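Local coordinates for protein putative Nitroreductase (Anabaena variabilis ATCC 29413, PDB 3EO7) that binds flavin mononucleotide and probably acts as an oxidoreductase of the nitroreductase family, at residues A[147-150]-A[151-155]. Numbering follows the deposited sequence.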
ATOM      1  N   LEU A 147      16.769 -17.254  -1.583  1.00 17.14           N
ATOM      2  CA  LEU A 147      15.478 -16.580  -1.547  1.00 15.54           C
ATOM      3  C   LEU A 147      14.369 -17.618  -1.387  1.00 15.08           C
ATOM      4  O   LEU A 147      13.429 -17.421  -0.620  1.00 14.60           O
ATOM      5  CB  LEU A 147      15.260 -15.706  -2.793  1.00 17.20           C
ATOM      6  CG  LEU A 147      13.940 -14.901  -2.766  1.00 17.78           C
ATOM      7  CD1 LEU A 147      13.790 -14.000  -1.495  1.00 15.50           C
ATOM      8  CD2 LEU A 147      13.876 -14.077  -4.057  1.00 17.27           C
ATOM      9  N   GLN A 148      14.484 -18.728  -2.107  1.00 15.65           N
ATOM     10  CA  GLN A 148      13.526 -19.802  -1.967  1.00 16.13           C
ATOM     11  C   GLN A 148      13.484 -20.323  -0.530  1.00 16.45           C
ATOM     12  O   GLN A 148      12.430 -20.406   0.040  1.00 15.10           O
ATOM     13  CB  GLN A 148      13.847 -20.932  -2.941  1.00 14.45           C
ATOM     14  CG  GLN A 148      13.555 -20.591  -4.404  1.00 17.84           C
ATOM     15  CD  GLN A 148      13.917 -21.704  -5.334  1.00 20.21           C
ATOM     16  OE1 GLN A 148      15.118 -22.032  -5.517  1.00 15.43           O
ATOM     17  NE2 GLN A 148      12.883 -22.327  -5.939  1.00 19.15           N
ATOM     18  N   GLU A 149      14.634 -20.599   0.071  1.00 16.83           N
ATOM     19  CA  GLU A 149      14.660 -21.106   1.460  1.00 16.20           C
ATOM     20  C   GLU A 149      14.016 -20.086   2.434  1.00 15.50           C
ATOM     21  O   GLU A 149      13.208 -20.441   3.319  1.00 15.80           O
ATOM     22  CB  GLU A 149      16.109 -21.430   1.859  1.00 18.30           C
ATOM     23  CG  GLU A 149      16.676 -22.621   1.107  1.00 23.48           C
ATOM     24  CD  GLU A 149      18.200 -22.741   1.184  1.00 28.53           C
ATOM     25  OE1 GLU A 149      18.881 -21.747   1.512  1.00 35.10           O
ATOM     26  OE2 GLU A 149      18.718 -23.830   0.852  1.00 33.67           O
ATOM     27  N   ALA A 150      14.332 -18.812   2.225  1.00 16.52           N
ATOM     28  CA  ALA A 150      13.827 -17.736   3.062  1.00 16.41           C
ATOM     29  C   ALA A 150      12.319 -17.591   2.931  1.00 16.55           C
ATOM     30  O   ALA A 150      11.658 -17.138   3.856  1.00 17.62           O
ATOM     31  CB  ALA A 150      14.521 -16.405   2.719  1.00 15.41           C
ATOM     32  N   CYS A 151      11.762 -18.000   1.785  1.00 16.04           N
ATOM     33  CA  CYS A 151      10.296 -17.950   1.594  1.00 14.92           C
ATOM     34  C   CYS A 151       9.619 -19.330   1.694  1.00 16.10           C
ATOM     35  O   CYS A 151       8.548 -19.545   1.125  1.00 16.57           O
ATOM     36  CB  CYS A 151       9.982 -17.318   0.241  1.00 15.16           C
ATOM     37  SG  CYS A 151      10.601 -15.615   0.056  1.00 17.55           S
ATOM     38  N   PHE A 152      10.242 -20.260   2.415  1.00 16.55           N
ATOM     39  CA  PHE A 152       9.681 -21.588   2.625  1.00 16.32           C
ATOM     40  C   PHE A 152       9.346 -22.341   1.308  1.00 14.92           C
ATOM     41  O   PHE A 152       8.348 -23.076   1.204  1.00 17.28           O
ATOM     42  CB  PHE A 152       8.461 -21.503   3.542  1.00 17.66           C
ATOM     43  CG  PHE A 152       8.740 -20.843   4.860  1.00 17.33           C
ATOM     44  CD1 PHE A 152       9.321 -21.559   5.883  1.00 18.08           C
ATOM     45  CD2 PHE A 152       8.380 -19.517   5.085  1.00 17.95           C
ATOM     46  CE1 PHE A 152       9.562 -20.981   7.109  1.00 22.63           C
ATOM     47  CE2 PHE A 152       8.656 -18.917   6.300  1.00 18.44           C
ATOM     48  CZ  PHE A 152       9.244 -19.671   7.329  1.00 21.41           C
ATOM     49  N   TRP A 153      10.189 -22.143   0.313  1.00 15.24           N
ATOM     50  CA  TRP A 153      10.038 -22.794  -0.992  1.00 16.09           C
ATOM     51  C   TRP A 153       8.669 -22.520  -1.612  1.00 15.46           C
ATOM     52  O   TRP A 153       8.003 -23.406  -2.151  1.00 15.64           O
ATOM     53  CB  TRP A 153      10.364 -24.288  -0.871  1.00 18.33           C
ATOM     54  CG  TRP A 153      11.777 -24.498  -0.541  1.00 18.56           C
ATOM     55  CD1 TRP A 153      12.320 -24.592   0.697  1.00 19.91           C
ATOM     56  CD2 TRP A 153      12.863 -24.608  -1.469  1.00 17.71           C
ATOM     57  NE1 TRP A 153      13.673 -24.767   0.600  1.00 19.88           N
ATOM     58  CE2 TRP A 153      14.032 -24.788  -0.719  1.00 19.49           C
ATOM     59  CE3 TRP A 153      12.954 -24.589  -2.872  1.00 20.02           C
ATOM     60  CZ2 TRP A 153      15.295 -24.922  -1.312  1.00 20.28           C
ATOM     61  CZ3 TRP A 153      14.213 -24.718  -3.460  1.00 20.91           C
ATOM     62  CH2 TRP A 153      15.353 -24.910  -2.678  1.00 22.49           C
ATOM     63  N   HIS A 154       8.261 -21.264  -1.544  1.00 15.62           N
ATOM     64  CA  HIS A 154       6.999 -20.826  -2.113  1.00 13.91           C
ATOM     65  C   HIS A 154       6.973 -21.183  -3.586  1.00 15.79           C
ATOM     66  O   HIS A 154       7.948 -20.916  -4.323  1.00 15.95           O
ATOM     67  CB  HIS A 154       6.872 -19.328  -1.952  1.00 15.95           C
ATOM     68  CG  HIS A 154       5.506 -18.797  -2.246  1.00 15.31           C
ATOM     69  ND1 HIS A 154       4.984 -18.738  -3.517  1.00 18.51           N
ATOM     70  CD2 HIS A 154       4.570 -18.261  -1.435  1.00 18.39           C
ATOM     71  CE1 HIS A 154       3.792 -18.176  -3.476  1.00 21.04           C
ATOM     72  NE2 HIS A 154       3.521 -17.868  -2.224  1.00 18.48           N
ATOM     73  N   PRO A 155       5.864 -21.770  -4.047  1.00 17.16           N
ATOM     74  CA  PRO A 155       5.872 -22.224  -5.463  1.00 20.12           C
ATOM     75  C   PRO A 155       6.041 -21.138  -6.506  1.00 18.37           C
ATOM     76  O   PRO A 155       6.528 -21.420  -7.605  1.00 19.86           O
ATOM     77  CB  PRO A 155       4.493 -22.887  -5.638  1.00 21.26           C
ATOM     78  CG  PRO A 155       3.981 -23.113  -4.270  1.00 29.38           C
ATOM     79  CD  PRO A 155       4.601 -22.089  -3.366  1.00 21.43           C
TER
HETATM   80  O   HOH W   1      10.360 -22.395  -4.383  1.00 19.44           O
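Trp153 folds back on Gln148 where helix 144-150 ends in a Schellman motif. Its backbone bonds run from Trp153 N to Gln148 O (2.8 Å) and from Phe152 N to Glu149 O (3.1 Å), with Phe152 at positive phi as the C-prime residue. The last helical turn is kept by Cys151 N to Leu147 O at 3.0 Å.

The turn sets the Trp153 indole against the helix. Gln148 CB makes a CH-pi contact over the face of its six-membered ring, 3.9 Å from the centroid, while the amide, inclined 51° to the ring plane, brings OE1 to 3.5 Å from Trp153 CZ3. Glu149 runs alongside the indole, CG 3.6 Å from Trp153 CZ2, and its carboxylate turns to Gln145. On the buried side Leu147 CD1 meets Cys151 SG, near Leu157 and Val234.

One water accepts from Gln148 NE2 and donates to His154 O (2.8 Å), tying the helix to the N-cap of helix 155-159, His154, whose ND1 is hydrogen-bonded to Ala156 N. Gln148 NE2 also reaches Glu158 in a weak hydrogen bond. An alanine here would keep the CB contact but would probably leave the water without its helix donor and the indole rim without the amide beside it. Main-chain bonds thus set the reversal, and one glutamine packs on the indole while its amide reaches, through a water, the residue that starts the next helix.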